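Local coordinates for protein tumor necrosis factor ligand superfamily member 13 (Mus musculus, PDB 1U5X) that acts as a homotrimeric cytokine of the tumor necrosis factor family, binding the receptors TACI and BCMA through its TNF domain, at residues L10-I15 with H131-G136; Y53-Q58 with T82-I87. One frame throughout, in Å; residues are numbered along the deposited sequence. Where two conformers were deposited one is given.

Contact 1 of 2, residues L10-I15 with H131-G136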
loop_
_atom_site.group_PDB
_atom_site.type_symbol
_atom_site.label_atom_id
_atom_site.label_comp_id
_atom_site.label_asym_id
_atom_site.label_seq_id
_atom_site.Cartn_x
_atom_site.Cartn_y
_atom_site.Cartn_z
ATOM N N LEU A 10 5.617 -13.908 -1.597
ATOM C CA LEU A 10 6.891 -14.387 -1.097
ATOM C C LEU A 10 7.192 -13.810 0.277
ATOM O O LEU A 10 6.829 -12.644 0.577
ATOM C CB LEU A 10 7.992 -13.901 -2.030
ATOM C CG LEU A 10 7.870 -14.238 -3.505
ATOM C CD1 LEU A 10 8.710 -13.264 -4.323
ATOM C CD2 LEU A 10 8.316 -15.652 -3.748
ATOM N N VAL A 11 7.844 -14.621 1.097
ATOM C CA VAL A 11 8.250 -14.215 2.435
ATOM C C VAL A 11 9.710 -14.591 2.668
ATOM O O VAL A 11 10.295 -15.339 1.879
ATOM C CB VAL A 11 7.337 -14.856 3.501
ATOM C CG1 VAL A 11 5.887 -14.423 3.266
ATOM C CG2 VAL A 11 7.471 -16.352 3.510
ATOM N N PRO A 12 10.342 -14.070 3.720
ATOM C CA PRO A 12 11.760 -14.363 3.926
ATOM C C PRO A 12 12.083 -15.803 4.344
ATOM O O PRO A 12 11.332 -16.468 5.069
ATOM C CB PRO A 12 12.166 -13.406 5.047
ATOM C CG PRO A 12 11.091 -12.319 5.060
ATOM C CD PRO A 12 9.846 -13.113 4.719
ATOM N N VAL A 13 13.244 -16.251 3.897
ATOM C CA VAL A 13 13.865 -17.458 4.435
ATOM C C VAL A 13 15.043 -17.061 5.338
ATOM O O VAL A 13 15.272 -17.660 6.387
ATOM C CB VAL A 13 14.309 -18.452 3.328
ATOM C CG1 VAL A 13 13.236 -18.703 2.360
ATOM C CG2 VAL A 13 15.544 -18.019 2.605
ATOM N N ASN A 14 15.801 -16.062 4.901
ATOM C CA ASN A 14 16.876 -15.468 5.696
ATOM C C ASN A 14 17.311 -14.139 5.085
ATOM O O ASN A 14 16.957 -13.798 3.956
ATOM C CB ASN A 14 18.085 -16.407 5.893
ATOM C CG ASN A 14 18.933 -16.558 4.650
ATOM O OD1 ASN A 14 18.449 -16.987 3.621
ATOM N ND2 ASN A 14 20.223 -16.244 4.760
ATOM N N ILE A 15 18.079 -13.395 5.852
ATOM C CA ILE A 15 18.530 -12.079 5.464
ATOM C C ILE A 15 20.042 -12.146 5.245
ATOM O O ILE A 15 20.770 -12.535 6.159
ATOM C CB ILE A 15 18.147 -11.112 6.598
ATOM C CG1 ILE A 15 16.622 -10.924 6.613
ATOM C CG2 ILE A 15 18.855 -9.778 6.452
ATOM C CD1 ILE A 15 16.072 -10.757 7.978
ATOM N N HIS A 131 4.796 -12.025 8.247
ATOM C CA HIS A 131 3.701 -11.038 8.438
ATOM C C HIS A 131 4.199 -9.616 8.334
ATOM O O HIS A 131 3.402 -8.730 8.065
ATOM C CB HIS A 131 3.003 -11.282 9.800
ATOM C CG HIS A 131 2.786 -12.721 10.066
ATOM N ND1 HIS A 131 3.554 -13.439 10.959
ATOM C CD2 HIS A 131 1.945 -13.608 9.495
ATOM C CE1 HIS A 131 3.160 -14.700 10.958
ATOM N NE2 HIS A 131 2.188 -14.829 10.076
ATOM N N GLY A 132 5.519 -9.407 8.490
ATOM C CA GLY A 132 6.117 -8.081 8.437
ATOM C C GLY A 132 6.966 -7.699 7.226
ATOM O O GLY A 132 7.027 -6.525 6.850
ATOM N N THR A 133 7.603 -8.686 6.615
ATOM C CA THR A 133 8.453 -8.488 5.443
ATOM C C THR A 133 7.947 -9.453 4.376
ATOM O O THR A 133 7.887 -10.643 4.606
ATOM C CB THR A 133 9.901 -8.785 5.807
ATOM O OG1 THR A 133 10.314 -7.863 6.803
ATOM C CG2 THR A 133 10.836 -8.551 4.666
ATOM N N PHE A 134 7.545 -8.916 3.233
ATOM C CA PHE A 134 7.017 -9.715 2.156
ATOM C C PHE A 134 7.107 -8.995 0.825
ATOM O O PHE A 134 7.389 -7.798 0.758
ATOM C CB PHE A 134 5.592 -10.194 2.500
ATOM C CG PHE A 134 4.634 -9.099 2.864
ATOM C CD1 PHE A 134 4.028 -8.339 1.885
ATOM C CD2 PHE A 134 4.288 -8.878 4.194
ATOM C CE1 PHE A 134 3.124 -7.335 2.220
ATOM C CE2 PHE A 134 3.390 -7.881 4.510
ATOM C CZ PHE A 134 2.801 -7.150 3.550
ATOM N N LEU A 135 6.905 -9.762 -0.234
ATOM C CA LEU A 135 7.058 -9.285 -1.593
ATOM C C LEU A 135 6.049 -10.014 -2.451
ATOM O O LEU A 135 5.927 -11.238 -2.384
ATOM C CB LEU A 135 8.467 -9.599 -2.113
ATOM C CG LEU A 135 8.738 -9.204 -3.589
ATOM C CD1 LEU A 135 8.686 -7.704 -3.788
ATOM C CD2 LEU A 135 10.117 -9.764 -4.015
ATOM N N GLY A 136 5.304 -9.279 -3.262
ATOM C CA GLY A 136 4.372 -9.963 -4.125
ATOM C C GLY A 136 4.037 -9.314 -5.445
ATOM O O GLY A 136 4.357 -8.161 -5.703
#

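Contact 2 of 2, residues Y53-Q58 with T82-I87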
loop_
_atom_site.group_PDB
_atom_site.type_symbol
_atom_site.label_atom_id
_atom_site.label_comp_id
_atom_site.label_asym_id
_atom_site.label_seq_id
_atom_site.Cartn_x
_atom_site.Cartn_y
_atom_site.Cartn_z
ATOM N N TYR A 53 2.160 -5.775 -14.151
ATOM C CA TYR A 53 2.029 -6.379 -12.841
ATOM C C TYR A 53 1.915 -5.341 -11.787
ATOM O O TYR A 53 2.610 -4.341 -11.822
ATOM C CB TYR A 53 3.306 -7.161 -12.511
ATOM C CG TYR A 53 3.545 -8.364 -13.373
ATOM C CD1 TYR A 53 4.186 -8.255 -14.608
ATOM C CD2 TYR A 53 3.189 -9.638 -12.926
ATOM C CE1 TYR A 53 4.444 -9.379 -15.394
ATOM C CE2 TYR A 53 3.445 -10.778 -13.716
ATOM C CZ TYR A 53 4.057 -10.639 -14.938
ATOM O OH TYR A 53 4.312 -11.760 -15.675
ATOM N N LEU A 54 1.040 -5.598 -10.829
ATOM C CA LEU A 54 1.108 -4.960 -9.532
ATOM C C LEU A 54 2.204 -5.643 -8.737
ATOM O O LEU A 54 2.208 -6.883 -8.607
ATOM C CB LEU A 54 -0.227 -5.148 -8.827
ATOM C CG LEU A 54 -0.310 -4.600 -7.398
ATOM C CD1 LEU A 54 -0.137 -3.084 -7.375
ATOM C CD2 LEU A 54 -1.664 -5.022 -6.755
ATOM N N LEU A 55 3.158 -4.839 -8.240
ATOM C CA LEU A 55 4.268 -5.305 -7.439
ATOM C C LEU A 55 4.165 -4.585 -6.117
ATOM O O LEU A 55 4.065 -3.379 -6.079
ATOM C CB LEU A 55 5.592 -4.927 -8.131
ATOM C CG LEU A 55 6.938 -5.517 -7.771
ATOM C CD1 LEU A 55 6.894 -6.907 -7.227
ATOM C CD2 LEU A 55 7.841 -5.437 -9.015
ATOM N N TYR A 56 4.208 -5.331 -5.025
ATOM C CA TYR A 56 4.141 -4.730 -3.691
ATOM C C TYR A 56 5.273 -5.293 -2.845
ATOM O O TYR A 56 5.692 -6.438 -3.027
ATOM C CB TYR A 56 2.780 -4.954 -3.022
ATOM C CG TYR A 56 2.350 -6.396 -2.820
ATOM C CD1 TYR A 56 2.724 -7.103 -1.707
ATOM C CD2 TYR A 56 1.544 -7.017 -3.774
ATOM C CE1 TYR A 56 2.299 -8.436 -1.522
ATOM C CE2 TYR A 56 1.128 -8.323 -3.643
ATOM C CZ TYR A 56 1.488 -9.026 -2.490
ATOM O OH TYR A 56 1.063 -10.326 -2.382
ATOM N N SER A 57 5.756 -4.477 -1.910
ATOM C CA SER A 57 6.894 -4.797 -1.072
ATOM C C SER A 57 6.686 -4.170 0.286
ATOM O O SER A 57 6.406 -2.985 0.391
ATOM C CB SER A 57 8.169 -4.235 -1.675
ATOM O OG SER A 57 9.238 -4.252 -0.738
ATOM N N GLN A 58 6.829 -4.969 1.335
ATOM C CA GLN A 58 6.914 -4.450 2.681
ATOM C C GLN A 58 8.160 -4.992 3.329
ATOM O O GLN A 58 8.519 -6.177 3.165
ATOM C CB GLN A 58 5.721 -4.824 3.563
ATOM C CG GLN A 58 5.740 -4.141 4.966
ATOM C CD GLN A 58 4.428 -4.324 5.715
ATOM O OE1 GLN A 58 3.414 -3.683 5.340
ATOM N NE2 GLN A 58 4.443 -5.109 6.790
ATOM N N THR A 82 15.214 1.576 -11.408
ATOM C CA THR A 82 14.452 1.518 -10.164
ATOM C C THR A 82 12.967 1.603 -10.505
ATOM O O THR A 82 12.574 2.406 -11.349
ATOM C CB THR A 82 14.862 2.675 -9.236
ATOM O OG1 THR A 82 16.272 2.612 -8.962
ATOM C CG2 THR A 82 14.173 2.589 -7.897
ATOM N N LEU A 83 12.161 0.772 -9.860
ATOM C CA LEU A 83 10.719 0.830 -10.029
ATOM C C LEU A 83 10.081 1.717 -8.963
ATOM O O LEU A 83 9.371 2.668 -9.276
ATOM C CB LEU A 83 10.125 -0.556 -10.037
ATOM C CG LEU A 83 10.633 -1.493 -11.150
ATOM C CD1 LEU A 83 9.877 -2.816 -11.085
ATOM C CD2 LEU A 83 10.515 -0.896 -12.507
ATOM N N PHE A 84 10.320 1.400 -7.709
ATOM C CA PHE A 84 9.888 2.257 -6.632
ATOM C C PHE A 84 10.721 2.039 -5.388
ATOM O O PHE A 84 11.415 1.039 -5.263
ATOM C CB PHE A 84 8.416 1.993 -6.299
ATOM C CG PHE A 84 8.107 0.599 -5.861
ATOM C CD1 PHE A 84 7.798 -0.367 -6.808
ATOM C CD2 PHE A 84 8.073 0.239 -4.519
ATOM C CE1 PHE A 84 7.459 -1.669 -6.440
ATOM C CE2 PHE A 84 7.722 -1.064 -4.132
ATOM C CZ PHE A 84 7.409 -2.020 -5.103
ATOM N N ARG A 85 10.614 2.962 -4.446
ATOM C CA ARG A 85 11.277 2.817 -3.142
ATOM C C ARG A 85 10.335 3.247 -2.001
ATOM O O ARG A 85 9.400 3.999 -2.202
ATOM C CB ARG A 85 12.621 3.550 -3.149
ATOM C CG ARG A 85 12.586 4.940 -2.548
ATOM C CD ARG A 85 13.784 5.874 -2.867
ATOM N NE ARG A 85 15.120 5.276 -2.793
ATOM C CZ ARG A 85 16.020 5.262 -3.782
ATOM N NH1 ARG A 85 15.757 5.784 -4.977
ATOM N NH2 ARG A 85 17.208 4.715 -3.575
ATOM N N CYS A 86 10.595 2.725 -0.820
ATOM C CA CYS A 86 9.913 3.111 0.399
ATOM C C CYS A 86 10.968 3.717 1.313
ATOM O O CYS A 86 12.090 3.230 1.327
ATOM C CB CYS A 86 9.294 1.867 1.004
ATOM S SG CYS A 86 8.204 2.275 2.343
ATOM N N ILE A 87 10.653 4.801 2.021
ATOM C CA ILE A 87 11.635 5.435 2.922
ATOM C C ILE A 87 10.999 5.767 4.277
ATOM O O ILE A 87 9.908 6.313 4.303
ATOM C CB ILE A 87 12.225 6.741 2.293
ATOM C CG1 ILE A 87 12.727 6.509 0.875
ATOM C CG2 ILE A 87 13.383 7.234 3.125
ATOM C CD1 ILE A 87 12.797 7.757 0.094
#

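Contact 1 of 2, residues L10-I15 with H131-G136
Leu10 and Leu135 are joined by two backbone hydrogen bonds, Leu10 N to Leu135 O at 2.8 Å and Leu135 N to Leu10 O at 3.0 Å, which close the ring of an antiparallel hydrogen-bonded pair. The pair joins the first and last strands of the TNF-family jelly-roll, 7-16 and 134-139, within one sheet. In the first bond the donor lies almost in line with the acceptor C=O (167°), whereas in the second it is tilted 27° from the carbonyl plane. Leu10 O also receives a CA-H...O contact from Phe134 CA at 3.3 Å. On the sheet face shared by the two leucines, the side chains lie side by side and point the same way, CD1 of Leu10 touching CD2 of Leu135 at 3.8 Å; Val45 of strand 44-47 packs on both. Val11 CG1 meets Phe134 CB more loosely, at 4.3 Å. Beyond this pair, where the chain leads into the corner at Val13, Pro12 takes over the packing. Thr133 puts CG2 anti to its backbone N, beside the proline ring; its OG1 is hydrogen-bonded to Ser127 O and accepts the amide of Leu60. Pro12 CG lies 3.8 Å from Thr133 CG2, and Pro12 CD sits 3.2 Å from Thr133 O.

Contact 2 of 2, residues Y53-Q58 with T82-I87
Leu55 and Leu83 lie on strand segments 53-58 and 82-85, which run at 45° to each other with their axes 9.2 Å apart at closest approach, a spacing bridged by side chains. Phe84 makes the largest share of this contact. Its CG stands between the backbone N and the carbonyl carbon (chi1 60°), and the outer end of the ring reaches the other strand between Leu55 and Ser57. CE1 lies 4.1 Å from Leu55 CG, the two side chains crossing obliquely. At the far end of the ring CZ is 3.7 Å from Leu55 O. Ser57 comes to the ring edge, near its plane, with CB 4.0 Å from Phe84 CE2; its hydroxyl is engaged elsewhere, with Gln70 NE2. This is packing across the interior of the jelly-roll sandwich, between strands that do not pair with one another. Leu83 and Phe84 form a classic beta bulge opposite Val72 on the neighbouring strand 71-75, and both of these successive residues have their CB directed toward strand 53-58. Leu83 has CG anti to its carbonyl carbon (chi1 -60°), and its side chain crosses that of Leu55 at about a right angle, CD1 lying 3.9 Å from Leu55 CD2. Phe84 also touches Ser103 of the same chain and Phe134 of a neighbouring subunit, so the ring lies against the trimer interface. Farther along, Cys86 is tied by a disulfide to Cys101, and the backbone carbonyl oxygen of Arg85 accepts a hydrogen bond from Gln58 NE2 of that same neighbouring subunit.

How the contacts relate
The centres of contact 1 and contact 2 lie about 14 Å apart, and the contacts meet where strands 134-139 and 51-61 are neighbours in one sheet. Gly136 N lies 2.9 Å from Tyr56 O and Phe134 N is equally far from Gln58 O, both probable hydrogen bonds of the next strand pairing, which extends the sheet from contact 1 to strand 51-61. Leu135 CD1 also packs 3.3 Å from Tyr56 O. Contact 1 is pairing within a sheet, whereas contact 2 crosses the sandwich interior; along the chain, contact 2 is nested inside the long loop closed by contact 1. Both reach the trimer interface, where Phe84 of one subunit packs on Phe134 of another, bringing the two contacts together between chains as well.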